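Local coordinates for Lmo0651 protein (Listeria monocytogenes serovar 1/2a, PDB 6EP3) that controls expression of the Listeria Agr system and mediates virulence, acting as a transcriptional activator of the GntR family that probably binds DNA through a winged helix-turn-helix, at residues K19-E24 / M160-D165; L31-L36 / S45-A50; T55-V60 / V153-F158; I59-E64 / V69-I74. All coordinates share one frame; numbering follows the deposited sequence.

Contact 1 of 4, residues K19-E24 / M160-D165; sequences KIKNGE and MVHFSD
The methylene chain of Lys21, rather than its charge, leads this contact: CD lies only 3.1 Å from the backbone O of His162, a tight carbon-to-oxygen approach. The chain gets there through a bend with CB and CE nearly eclipsed about the CG-CD bond (chi3 -14°), a strained torsion. Beyond the bend the amino group swings back to the imidazole of His162 and comes in at its edge, near the ring plane, with NZ 3.7 Å from ND1. That is too long for a direct bond; NZ also makes a long, weak ion pair with Glu18. Lysine suits the place because its chain is aliphatic and its tip polar. The two helix ends belong to different domains: helix 8-21 is part of the GntR-type winged helix-turn-helix, helix 147-163 of the FCD domain, so the contact is part of the interface between the probable DNA-binding and effector-binding halves. Its apolar portion is formed by Phe163. Lys21 CG approaches the ring obliquely, 3.7 Å from CE2, and Ile20 CG2 meets the same CE2 at 3.8 Å. The ring is buried, as befits a phenylalanine that also touches Leu17 and Val75. After Lys21 comes an Asx turn, in which the backbone N of Glu24 donates to Asn22 OD1 at 3.1 Å, and Gly23 has positive phi, where a CB would press on the preceding carbonyl O.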
loop_
_atom_site.group_PDB
_atom_site.type_symbol
_atom_site.label_atom_id
_atom_site.label_comp_id
_atom_site.label_asym_id
_atom_site.label_seq_id
_atom_site.Cartn_x
_atom_site.Cartn_y
_atom_site.Cartn_z
ATOM N N LYS B 19 14.483 -8.859 16.098
ATOM C CA LYS B 19 13.864 -10.092 16.570
ATOM C C LYS B 19 12.955 -10.691 15.511
ATOM O O LYS B 19 12.738 -11.908 15.491
ATOM C CB LYS B 19 13.079 -9.827 17.855
ATOM C CG LYS B 19 13.922 -9.841 19.116
ATOM C CD LYS B 19 13.073 -10.191 20.324
ATOM C CE LYS B 19 13.925 -10.665 21.485
ATOM N NZ LYS B 19 13.108 -11.382 22.505
ATOM N N ILE B 20 12.428 -9.858 14.615
ATOM C CA ILE B 20 11.610 -10.387 13.536
ATOM C C ILE B 20 12.490 -10.938 12.427
ATOM O O ILE B 20 12.115 -11.903 11.751
ATOM C CB ILE B 20 10.661 -9.297 13.011
ATOM C CG1 ILE B 20 9.899 -8.649 14.170
ATOM C CG2 ILE B 20 9.695 -9.871 11.988
ATOM C CD1 ILE B 20 9.193 -9.637 15.071
ATOM N N LYS B 21 13.680 -10.369 12.238
ATOM C CA LYS B 21 14.500 -10.763 11.102
ATOM C C LYS B 21 15.384 -11.965 11.409
ATOM O O LYS B 21 15.466 -12.892 10.597
ATOM C CB LYS B 21 15.345 -9.574 10.638
ATOM C CG LYS B 21 14.493 -8.440 10.074
ATOM C CD LYS B 21 15.302 -7.251 9.575
ATOM C CE LYS B 21 16.742 -7.283 10.038
ATOM N NZ LYS B 21 17.499 -6.132 9.472
ATOM N N ASN B 22 16.041 -11.981 12.569
ATOM C CA ASN B 22 16.876 -13.121 12.926
ATOM C C ASN B 22 16.064 -14.365 13.269
ATOM O O ASN B 22 16.640 -15.454 13.357
ATOM C CB ASN B 22 17.808 -12.751 14.085
ATOM C CG ASN B 22 17.063 -12.439 15.369
ATOM O OD1 ASN B 22 15.834 -12.482 15.425
ATOM N ND2 ASN B 22 17.814 -12.108 16.412
ATOM N N GLY B 23 14.757 -14.231 13.468
ATOM C CA GLY B 23 13.893 -15.366 13.703
ATOM C C GLY B 23 13.602 -15.691 15.149
ATOM O O GLY B 23 13.038 -16.757 15.421
ATOM N N GLU B 24 13.946 -14.805 16.087
ATOM C CA GLU B 24 13.614 -15.070 17.480
ATOM C C GLU B 24 12.116 -14.964 17.732
ATOM O O GLU B 24 11.628 -15.510 18.729
ATOM C CB GLU B 24 14.379 -14.119 18.404
ATOM C CG GLU B 24 15.885 -14.350 18.407
ATOM C CD GLU B 24 16.657 -13.234 19.085
ATOM O OE1 GLU B 24 17.905 -13.267 19.042
ATOM O OE2 GLU B 24 16.024 -12.322 19.657
ATOM N N MET B 160 11.273 -5.319 1.301
ATOM C CA MET B 160 12.313 -6.032 0.565
ATOM C C MET B 160 13.665 -5.895 1.253
ATOM O O MET B 160 14.335 -6.899 1.535
ATOM C CB MET B 160 12.383 -5.538 -0.879
ATOM C CG MET B 160 11.436 -6.275 -1.798
ATOM S SD MET B 160 11.665 -5.847 -3.525
ATOM C CE MET B 160 11.469 -4.090 -3.418
ATOM N N VAL B 161 14.052 -4.659 1.580
ATOM C CA VAL B 161 15.337 -4.399 2.218
ATOM C C VAL B 161 15.468 -5.198 3.508
ATOM O O VAL B 161 16.543 -5.730 3.820
ATOM C CB VAL B 161 15.502 -2.887 2.469
ATOM C CG1 VAL B 161 16.522 -2.623 3.568
ATOM C CG2 VAL B 161 15.899 -2.172 1.186
ATOM N N HIS B 162 14.390 -5.291 4.284
ATOM C CA HIS B 162 14.528 -5.892 5.603
ATOM C C HIS B 162 14.227 -7.384 5.649
ATOM O O HIS B 162 14.639 -8.042 6.610
ATOM C CB HIS B 162 13.641 -5.154 6.606
ATOM C CG HIS B 162 14.184 -3.819 7.005
ATOM N ND1 HIS B 162 15.231 -3.676 7.889
ATOM C CD2 HIS B 162 13.845 -2.567 6.617
ATOM C CE1 HIS B 162 15.501 -2.392 8.042
ATOM N NE2 HIS B 162 14.673 -1.698 7.282
ATOM N N PHE B 163 13.559 -7.952 4.640
ATOM C CA PHE B 163 13.158 -9.350 4.733
ATOM C C PHE B 163 13.485 -10.180 3.495
ATOM O O PHE B 163 12.997 -11.311 3.391
ATOM C CB PHE B 163 11.655 -9.461 5.020
ATOM C CG PHE B 163 11.223 -8.762 6.278
ATOM C CD1 PHE B 163 10.540 -7.560 6.220
ATOM C CD2 PHE B 163 11.483 -9.318 7.518
ATOM C CE1 PHE B 163 10.134 -6.917 7.377
ATOM C CE2 PHE B 163 11.082 -8.678 8.679
ATOM C CZ PHE B 163 10.407 -7.476 8.607
ATOM N N SER B 164 14.295 -9.674 2.565
ATOM C CA SER B 164 14.711 -10.466 1.420
ATOM C C SER B 164 16.227 -10.409 1.304
ATOM O O SER B 164 16.884 -9.546 1.891
ATOM C CB SER B 164 14.078 -9.975 0.112
ATOM O OG SER B 164 14.779 -8.852 -0.391
ATOM N N ASP B 165 16.776 -11.355 0.547
ATOM C CA ASP B 165 18.180 -11.341 0.165
ATOM C C ASP B 165 18.385 -10.751 -1.223
ATOM O O ASP B 165 19.438 -10.963 -1.828
ATOM C CB ASP B 165 18.769 -12.752 0.222
ATOM C CG ASP B 165 18.774 -13.331 1.622
ATOM O OD1 ASP B 165 18.184 -14.414 1.819
ATOM O OD2 ASP B 165 19.374 -12.711 2.524
#

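Contact 2 of 4, residues L31-L36 / S45-A50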
loop_
_atom_site.group_PDB
_atom_site.type_symbol
_atom_site.label_atom_id
_atom_site.label_comp_id
_atom_site.label_asym_id
_atom_site.label_seq_id
_atom_site.Cartn_x
_atom_site.Cartn_y
_atom_site.Cartn_z
ATOM N N LEU B 31 2.878 -11.506 20.286
ATOM C CA LEU B 31 3.948 -10.729 20.900
ATOM C C LEU B 31 3.690 -10.577 22.395
ATOM O O LEU B 31 2.649 -10.053 22.803
ATOM C CB LEU B 31 4.067 -9.361 20.231
ATOM C CG LEU B 31 4.575 -9.306 18.786
ATOM C CD1 LEU B 31 5.642 -10.360 18.554
ATOM C CD2 LEU B 31 3.448 -9.447 17.774
ATOM N N ALA B 32 4.636 -11.042 23.208
ATOM C CA ALA B 32 4.552 -10.898 24.662
ATOM C C ALA B 32 5.074 -9.517 25.028
ATOM O O ALA B 32 6.243 -9.340 25.376
ATOM C CB ALA B 32 5.339 -12.000 25.360
ATOM N N GLU B 33 4.182 -8.525 24.957
ATOM C CA GLU B 33 4.577 -7.136 25.173
ATOM C C GLU B 33 5.196 -6.936 26.547
ATOM O O GLU B 33 6.098 -6.106 26.710
ATOM C CB GLU B 33 3.369 -6.220 24.981
ATOM C CG GLU B 33 2.731 -6.366 23.613
ATOM C CD GLU B 33 1.681 -5.312 23.333
ATOM O OE1 GLU B 33 1.568 -4.354 24.128
ATOM O OE2 GLU B 33 0.976 -5.439 22.309
ATOM N N GLU B 34 4.725 -7.683 27.544
ATOM C CA GLU B 34 5.244 -7.534 28.897
ATOM C C GLU B 34 6.637 -8.139 29.017
ATOM O O GLU B 34 7.533 -7.537 29.620
ATOM C CB GLU B 34 4.285 -8.192 29.891
ATOM C CG GLU B 34 2.813 -8.111 29.485
ATOM C CD GLU B 34 2.404 -9.193 28.489
ATOM O OE1 GLU B 34 3.079 -10.245 28.434
ATOM O OE2 GLU B 34 1.417 -8.980 27.752
ATOM N N LYS B 35 6.842 -9.322 28.433
ATOM C CA LYS B 35 8.165 -9.936 28.433
ATOM C C LYS B 35 9.143 -9.165 27.558
ATOM O O LYS B 35 10.337 -9.095 27.875
ATOM C CB LYS B 35 8.066 -11.388 27.963
ATOM C CG LYS B 35 9.392 -12.134 27.944
ATOM C CD LYS B 35 9.185 -13.631 27.783
ATOM C CE LYS B 35 8.295 -14.186 28.881
ATOM N NZ LYS B 35 8.106 -15.659 28.758
ATOM N N LEU B 36 8.659 -8.573 26.464
ATOM C CA LEU B 36 9.537 -7.818 25.578
ATOM C C LEU B 36 10.042 -6.545 26.246
ATOM O O LEU B 36 11.225 -6.204 26.127
ATOM C CB LEU B 36 8.805 -7.488 24.278
ATOM C CG LEU B 36 8.594 -8.624 23.278
ATOM C CD1 LEU B 36 7.624 -8.193 22.195
ATOM C CD2 LEU B 36 9.918 -9.063 22.671
ATOM N N SER B 45 5.702 2.511 27.023
ATOM C CA SER B 45 5.392 3.591 26.087
ATOM C C SER B 45 6.187 3.497 24.791
ATOM O O SER B 45 5.582 3.648 23.713
ATOM C CB SER B 45 5.598 4.950 26.765
ATOM O OG SER B 45 5.588 5.996 25.806
ATOM N N PRO B 46 7.515 3.263 24.797
ATOM C CA PRO B 46 8.216 3.078 23.517
ATOM C C PRO B 46 7.772 1.818 22.791
ATOM O O PRO B 46 7.391 1.868 21.615
ATOM C CB PRO B 46 9.693 3.007 23.928
ATOM C CG PRO B 46 9.674 2.628 25.369
ATOM C CD PRO B 46 8.460 3.290 25.929
ATOM N N LEU B 47 7.804 0.689 23.505
ATOM C CA LEU B 47 7.473 -0.608 22.921
ATOM C C LEU B 47 6.129 -0.569 22.203
ATOM O O LEU B 47 6.038 -0.873 21.007
ATOM C CB LEU B 47 7.480 -1.675 24.017
ATOM C CG LEU B 47 6.958 -3.069 23.672
ATOM C CD1 LEU B 47 7.893 -4.104 24.242
ATOM C CD2 LEU B 47 5.551 -3.265 24.217
ATOM N N ARG B 48 5.075 -0.189 22.932
ATOM C CA ARG B 48 3.757 0.001 22.335
ATOM C C ARG B 48 3.860 0.775 21.028
ATOM O O ARG B 48 3.420 0.301 19.971
ATOM C CB ARG B 48 2.847 0.726 23.330
ATOM C CG ARG B 48 1.675 1.468 22.709
ATOM C CD ARG B 48 0.753 2.036 23.780
ATOM N NE ARG B 48 -0.102 1.009 24.371
ATOM C CZ ARG B 48 -0.558 1.044 25.619
ATOM N NH1 ARG B 48 -0.235 2.056 26.413
ATOM N NH2 ARG B 48 -1.333 0.067 26.075
ATOM N N LYS B 49 4.499 1.948 21.083
ATOM C CA LYS B 49 4.668 2.778 19.897
ATOM C C LYS B 49 5.266 1.971 18.755
ATOM O O LYS B 49 4.708 1.917 17.650
ATOM C CB LYS B 49 5.552 3.980 20.236
ATOM C CG LYS B 49 4.779 5.227 20.639
ATOM C CD LYS B 49 5.658 6.468 20.628
ATOM C CE LYS B 49 6.369 6.661 21.952
ATOM N NZ LYS B 49 6.726 8.088 22.167
ATOM N N ALA B 50 6.384 1.292 19.029
ATOM C CA ALA B 50 7.012 0.436 18.029
ATOM C C ALA B 50 5.998 -0.508 17.399
ATOM O O ALA B 50 5.844 -0.546 16.171
ATOM C CB ALA B 50 8.161 -0.348 18.665
#
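Leu47 reaches from helix 44-56 to Glu33 and Leu36 on helix 33-40, its CA-CB bond directed at that helix. With CG anti to the backbone N (chi1 171°), the side chain is carried outward across the gap, where its two methyls sit round the carbonyl O of Glu33. CD1 lies 3.6 Å from that O and goes on to Leu36 CB at 3.5 Å. CD2 rests on the aliphatic root of Glu33, 3.8 Å from its CB. A branched leucine is well suited to this, since its fork takes in the Glu33 carbonyl. These are the two helices of the helix-turn-helix in the GntR family, and in such domains the second normally serves as the recognition helix; Leu47 is buried between them. Glu33 contributes both kinds of chemistry. Its CB is packed in the interface, whereas the extended chain takes the carboxylate past Leu47 CD2, 4.1 Å from OE1, to a salt bridge with Arg44 at the start of helix 44-56. Leu36, buried, continues the apolar layer onto Leu16 of helix 8-21. Arg48, one residue on from Leu47, forms a salt bridge through NH1 with a sulfate ion, probably from the crystallisation liquor.

Contact 3 of 4, residues T55-V60 / V153-F158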
loop_
_atom_site.group_PDB
_atom_site.type_symbol
_atom_site.label_atom_id
_atom_site.label_comp_id
_atom_site.label_asym_id
_atom_site.label_seq_id
_atom_site.Cartn_x
_atom_site.Cartn_y
_atom_site.Cartn_z
ATOM N N THR B 55 2.459 -2.284 13.042
ATOM C CA THR B 55 1.132 -2.606 12.533
ATOM C C THR B 55 0.791 -1.738 11.331
ATOM O O THR B 55 0.085 -2.190 10.423
ATOM C CB THR B 55 0.076 -2.444 13.632
ATOM O OG1 THR B 55 0.490 -3.156 14.803
ATOM C CG2 THR B 55 -1.261 -3.008 13.170
ATOM N N ALA B 56 1.300 -0.503 11.299
ATOM C CA ALA B 56 1.085 0.365 10.149
ATOM C C ALA B 56 1.823 -0.133 8.914
ATOM O O ALA B 56 1.432 0.209 7.792
ATOM C CB ALA B 56 1.520 1.793 10.477
ATOM N N GLN B 57 2.870 -0.936 9.092
ATOM C CA GLN B 57 3.654 -1.464 7.986
ATOM C C GLN B 57 3.228 -2.869 7.586
ATOM O O GLN B 57 3.864 -3.478 6.720
ATOM C CB GLN B 57 5.144 -1.450 8.345
ATOM C CG GLN B 57 5.688 -0.074 8.703
ATOM C CD GLN B 57 7.092 -0.122 9.279
ATOM O OE1 GLN B 57 7.433 -1.029 10.039
ATOM N NE2 GLN B 57 7.918 0.849 8.910
ATOM N N GLY B 58 2.164 -3.394 8.190
ATOM C CA GLY B 58 1.703 -4.727 7.864
ATOM C C GLY B 58 2.570 -5.845 8.389
ATOM O O GLY B 58 2.318 -7.010 8.065
ATOM N N ILE B 59 3.576 -5.527 9.202
ATOM C CA ILE B 59 4.450 -6.560 9.742
ATOM C C ILE B 59 3.793 -7.262 10.922
ATOM O O ILE B 59 3.979 -8.472 11.114
ATOM C CB ILE B 59 5.807 -5.940 10.125
ATOM C CG1 ILE B 59 6.430 -5.246 8.911
ATOM C CG2 ILE B 59 6.744 -6.987 10.714
ATOM C CD1 ILE B 59 7.739 -4.540 9.205
ATOM N N VAL B 60 2.997 -6.540 11.704
ATOM C CA VAL B 60 2.290 -7.102 12.845
ATOM C C VAL B 60 0.805 -6.869 12.637
ATOM O O VAL B 60 0.396 -5.817 12.131
ATOM C CB VAL B 60 2.774 -6.471 14.168
ATOM C CG1 VAL B 60 1.798 -6.762 15.307
ATOM C CG2 VAL B 60 4.174 -6.957 14.510
ATOM N N VAL B 153 4.926 2.026 -2.649
ATOM C CA VAL B 153 6.162 1.421 -3.128
ATOM C C VAL B 153 7.293 1.619 -2.128
ATOM O O VAL B 153 8.189 0.777 -2.027
ATOM C CB VAL B 153 6.513 1.972 -4.518
ATOM C CG1 VAL B 153 7.773 1.316 -5.048
ATOM C CG2 VAL B 153 5.349 1.715 -5.461
ATOM N N LYS B 154 7.257 2.698 -1.342
ATOM C CA LYS B 154 8.239 2.852 -0.272
ATOM C C LYS B 154 8.088 1.749 0.767
ATOM O O LYS B 154 9.084 1.195 1.251
ATOM C CB LYS B 154 8.099 4.223 0.387
ATOM C CG LYS B 154 8.791 5.361 -0.354
ATOM C CD LYS B 154 8.630 6.675 0.402
ATOM C CE LYS B 154 9.425 7.798 -0.248
ATOM N NZ LYS B 154 9.232 9.105 0.447
ATOM N N GLN B 155 6.844 1.420 1.121
ATOM C CA GLN B 155 6.609 0.328 2.063
ATOM C C GLN B 155 7.105 -0.998 1.492
ATOM O O GLN B 155 7.705 -1.818 2.204
ATOM C CB GLN B 155 5.118 0.239 2.395
ATOM C CG GLN B 155 4.725 1.011 3.637
ATOM C CD GLN B 155 5.356 0.465 4.898
ATOM O OE1 GLN B 155 5.722 1.223 5.796
ATOM N NE2 GLN B 155 5.491 -0.855 4.975
ATOM N N ILE B 156 6.860 -1.219 0.198
ATOM C CA ILE B 156 7.364 -2.422 -0.465
ATOM C C ILE B 156 8.886 -2.478 -0.400
ATOM O O ILE B 156 9.476 -3.536 -0.137
ATOM C CB ILE B 156 6.875 -2.477 -1.921
ATOM C CG1 ILE B 156 5.382 -2.793 -1.982
ATOM C CG2 ILE B 156 7.688 -3.494 -2.711
ATOM C CD1 ILE B 156 4.864 -2.850 -3.395
ATOM N N PHE B 157 9.547 -1.350 -0.675
ATOM C CA PHE B 157 11.005 -1.309 -0.642
ATOM C C PHE B 157 11.520 -1.591 0.760
ATOM O O PHE B 157 12.528 -2.285 0.937
ATOM C CB PHE B 157 11.505 0.059 -1.118
ATOM C CG PHE B 157 11.469 0.242 -2.607
ATOM C CD1 PHE B 157 11.694 -0.824 -3.456
ATOM C CD2 PHE B 157 11.231 1.491 -3.158
ATOM C CE1 PHE B 157 11.671 -0.660 -4.831
ATOM C CE2 PHE B 157 11.209 1.665 -4.532
ATOM C CZ PHE B 157 11.430 0.588 -5.369
ATOM N N PHE B 158 10.838 -1.052 1.770
ATOM C CA PHE B 158 11.201 -1.338 3.153
ATOM C C PHE B 158 11.148 -2.833 3.421
ATOM O O PHE B 158 12.088 -3.418 3.984
ATOM C CB PHE B 158 10.266 -0.589 4.103
ATOM C CG PHE B 158 10.531 -0.866 5.552
ATOM C CD1 PHE B 158 9.865 -1.883 6.214
ATOM C CD2 PHE B 158 11.448 -0.102 6.256
ATOM C CE1 PHE B 158 10.112 -2.137 7.548
ATOM C CE2 PHE B 158 11.699 -0.349 7.593
ATOM C CZ PHE B 158 11.032 -1.369 8.237
#
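Gln57 and Gln155 press together closely at the centre of this contact, but through mismatched parts: the OE1 of Gln155 sits 3.2 Å from Gln57 CG, and its NE2 3.4 Å from Gln57 CB. The two side chains cross at about a right angle with their amide planes 56° apart, so one amide lies across the other's methylenes instead of pairing with its amide. A fold at chi2 (-65°) in Gln155 turns its amide across in this way. Gln57, extended beyond CG, carries its own amide on over the ring of Phe158, where NE2 stands 3.8 Å above one face, offset toward the rim and with the planes 40° apart. The polar end is not stranded there, because OE1 is hydrogen-bonded to Tyr13 OH. A glutamine serves well here: long enough to cover an aromatic face and still reach a polar partner. At the ring edge, near its plane, CD1 of the buried Ile59 comes to 3.8 Å from Phe158 CE1. Toward Ala56 the contact loosens: Ala56 CB stays 6.3 Å from Gln155 OE1, and this exposed alanine packs instead on Thr55 of the second subunit. Gly58, with positive phi, closes helix 44-56 in a Schellman motif and turns the chain toward strand 60-63. The turn that follows the presumed recognition helix rests against helix 147-163 of the FCD domain, which packs in turn on helices 77-101 and 126-142.

Contact 4 of 4, residues I59-E64 / V69-I74; sequences IVSYHE and VLNDCI
Ser61 and Val69 form a hydrogen-bonded antiparallel pair, each backbone N donating to the other's O; the bond from Ser61 N to Val69 O measures 2.6 Å. A third backbone bond runs from Asn71 N to Ile59 O at 3.0 Å, past the end of the second strand. Asn71 adds a side-chain link: its ND2 donates to Ser61 OG at 2.8 Å, the hydroxyl lying in the amide plane to within 3°. The same ND2 also donates to Gly58 O, so two bonds fix the rotation of the amide. Asparagine suits the place by reaching both a hydroxyl and a turn carbonyl; the short serine side chain holds OG near that amide. Outside this polar core, Val60 and Leu70 make up the non-hydrogen-bonded pair on one face of the sheet, Val60 CG2 lying 4.0 Å from Leu70 CD1. CG2 of Ile59 extends that apolar face, 3.9 Å from Leu70 CD1 and 3.5 Å from Cys73 SG; with CG1 beside the backbone N (chi1 -57°), CG2 is the branch left anti to it. On the face of Ser61 and Val69 the packing thins toward the hairpin end, where Val69 CG2 meets the exposed His63 ring obliquely, 4.0 Å from ND1. Leu54 of helix 44-56 and Leu31 cover Val60. A two-stranded antiparallel hairpin following the presumed recognition helix is the wing of the winged helix-turn-helix.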
loop_
_atom_site.group_PDB
_atom_site.type_symbol
_atom_site.label_atom_id
_atom_site.label_comp_id
_atom_site.label_asym_id
_atom_site.label_seq_id
_atom_site.Cartn_x
_atom_site.Cartn_y
_atom_site.Cartn_z
ATOM N N ILE B 59 3.576 -5.527 9.202
ATOM C CA ILE B 59 4.450 -6.560 9.742
ATOM C C ILE B 59 3.793 -7.262 10.922
ATOM O O ILE B 59 3.979 -8.472 11.114
ATOM C CB ILE B 59 5.807 -5.940 10.125
ATOM C CG1 ILE B 59 6.430 -5.246 8.911
ATOM C CG2 ILE B 59 6.744 -6.987 10.714
ATOM C CD1 ILE B 59 7.739 -4.540 9.205
ATOM N N VAL B 60 2.997 -6.540 11.704
ATOM C CA VAL B 60 2.290 -7.102 12.845
ATOM C C VAL B 60 0.805 -6.869 12.637
ATOM O O VAL B 60 0.396 -5.817 12.131
ATOM C CB VAL B 60 2.774 -6.471 14.168
ATOM C CG1 VAL B 60 1.798 -6.762 15.307
ATOM C CG2 VAL B 60 4.174 -6.957 14.510
ATOM N N SER B 61 -0.002 -7.861 13.012
ATOM C CA SER B 61 -1.454 -7.783 12.938
ATOM C C SER B 61 -2.007 -7.950 14.345
ATOM O O SER B 61 -1.696 -8.936 15.021
ATOM C CB SER B 61 -2.029 -8.853 12.006
ATOM O OG SER B 61 -1.832 -8.513 10.648
ATOM N N TYR B 62 -2.810 -6.984 14.787
ATOM C CA TYR B 62 -3.489 -7.094 16.068
ATOM C C TYR B 62 -4.883 -7.667 15.847
ATOM O O TYR B 62 -5.603 -7.230 14.946
ATOM C CB TYR B 62 -3.575 -5.738 16.768
ATOM C CG TYR B 62 -4.723 -5.637 17.751
ATOM C CD1 TYR B 62 -5.953 -5.104 17.374
ATOM C CD2 TYR B 62 -4.584 -6.104 19.051
ATOM C CE1 TYR B 62 -7.002 -5.022 18.273
ATOM C CE2 TYR B 62 -5.624 -6.027 19.956
ATOM C CZ TYR B 62 -6.830 -5.485 19.563
ATOM O OH TYR B 62 -7.871 -5.408 20.461
ATOM N N HIS B 63 -5.253 -8.634 16.681
ATOM C CA HIS B 63 -6.564 -9.257 16.622
ATOM C C HIS B 63 -7.343 -8.913 17.885
ATOM O O HIS B 63 -6.772 -8.847 18.979
ATOM C CB HIS B 63 -6.434 -10.774 16.483
ATOM C CG HIS B 63 -5.960 -11.223 15.136
ATOM N ND1 HIS B 63 -5.547 -12.514 14.886
ATOM C CD2 HIS B 63 -5.825 -10.552 13.969
ATOM C CE1 HIS B 63 -5.180 -12.619 13.622
ATOM N NE2 HIS B 63 -5.340 -11.443 13.043
ATOM N N GLU B 64 -8.650 -8.692 17.729
ATOM C CA GLU B 64 -9.491 -8.396 18.883
ATOM C C GLU B 64 -9.539 -9.555 19.869
ATOM O O GLU B 64 -9.875 -9.348 21.040
ATOM C CB GLU B 64 -10.906 -8.036 18.419
ATOM C CG GLU B 64 -11.788 -7.403 19.490
ATOM C CD GLU B 64 -12.833 -8.362 20.034
ATOM O OE1 GLU B 64 -13.898 -7.893 20.488
ATOM O OE2 GLU B 64 -12.590 -9.587 20.005
ATOM N N VAL B 69 -0.271 -10.029 16.799
ATOM C CA VAL B 69 0.300 -11.230 16.204
ATOM C C VAL B 69 1.245 -10.810 15.088
ATOM O O VAL B 69 1.007 -9.818 14.392
ATOM C CB VAL B 69 -0.787 -12.187 15.666
ATOM C CG1 VAL B 69 -0.214 -13.583 15.456
ATOM C CG2 VAL B 69 -1.979 -12.225 16.615
ATOM N N LEU B 70 2.312 -11.577 14.907
ATOM C CA LEU B 70 3.326 -11.265 13.909
ATOM C C LEU B 70 3.026 -12.036 12.630
ATOM O O LEU B 70 2.730 -13.235 12.674
ATOM C CB LEU B 70 4.728 -11.601 14.421
ATOM C CG LEU B 70 5.820 -11.575 13.349
ATOM C CD1 LEU B 70 6.193 -10.133 13.026
ATOM C CD2 LEU B 70 7.041 -12.357 13.806
ATOM N N ASN B 71 3.093 -11.342 11.500
ATOM C CA ASN B 71 2.726 -11.906 10.211
ATOM C C ASN B 71 3.912 -12.618 9.567
ATOM O O ASN B 71 5.059 -12.499 10.004
ATOM C CB ASN B 71 2.195 -10.814 9.282
ATOM C CG ASN B 71 0.911 -10.195 9.789
ATOM O OD1 ASN B 71 0.054 -10.881 10.346
ATOM N ND2 ASN B 71 0.772 -8.888 9.602
ATOM N N ASP B 72 3.611 -13.399 8.531
ATOM C CA ASP B 72 4.629 -14.086 7.740
ATOM C C ASP B 72 5.286 -13.052 6.834
ATOM O O ASP B 72 4.761 -12.713 5.773
ATOM C CB ASP B 72 4.013 -15.223 6.934
ATOM C CG ASP B 72 5.058 -16.140 6.325
ATOM O OD1 ASP B 72 6.266 -15.884 6.516
ATOM O OD2 ASP B 72 4.671 -17.117 5.650
ATOM N N CYS B 73 6.446 -12.548 7.256
ATOM C CA CYS B 73 7.095 -11.426 6.595
ATOM C C CYS B 73 8.322 -11.813 5.787
ATOM O O CYS B 73 8.794 -10.995 4.990
ATOM C CB CYS B 73 7.503 -10.363 7.624
ATOM S SG CYS B 73 6.122 -9.468 8.330
ATOM N N ILE B 74 8.851 -13.024 5.961
ATOM C CA ILE B 74 10.058 -13.404 5.241
ATOM C C ILE B 74 9.731 -13.539 3.761
ATOM O O ILE B 74 8.672 -14.054 3.377
ATOM C CB ILE B 74 10.666 -14.692 5.825
ATOM C CG1 ILE B 74 12.124 -14.831 5.387
ATOM C CG2 ILE B 74 9.855 -15.923 5.444
ATOM C CD1 ILE B 74 13.032 -13.772 5.974
#

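In the fold
Contacts 1 and 3 join the winged helix-turn-helix to the same helix, 147-163, with centres about 13 Å apart; between them Phe163 CE1 lies 3.8 Å from Ile59 CD1. Contact 4 ties this interface to the wing: Ile20 CG2 packs on Leu70 CD1 at 3.7 Å, and contact 4 shares Ile59 and Val60 with contact 3, from which its centre is about 12 Å away. Contact 2 lies farther out, about 19 Å from contacts 1 and 3 between centres and about 14 Å from contact 4, but meets the hairpin through Leu31 CD2, 4.0 Å from Val60 CG1. Segments of contacts 2 and 3 also touch the second subunit.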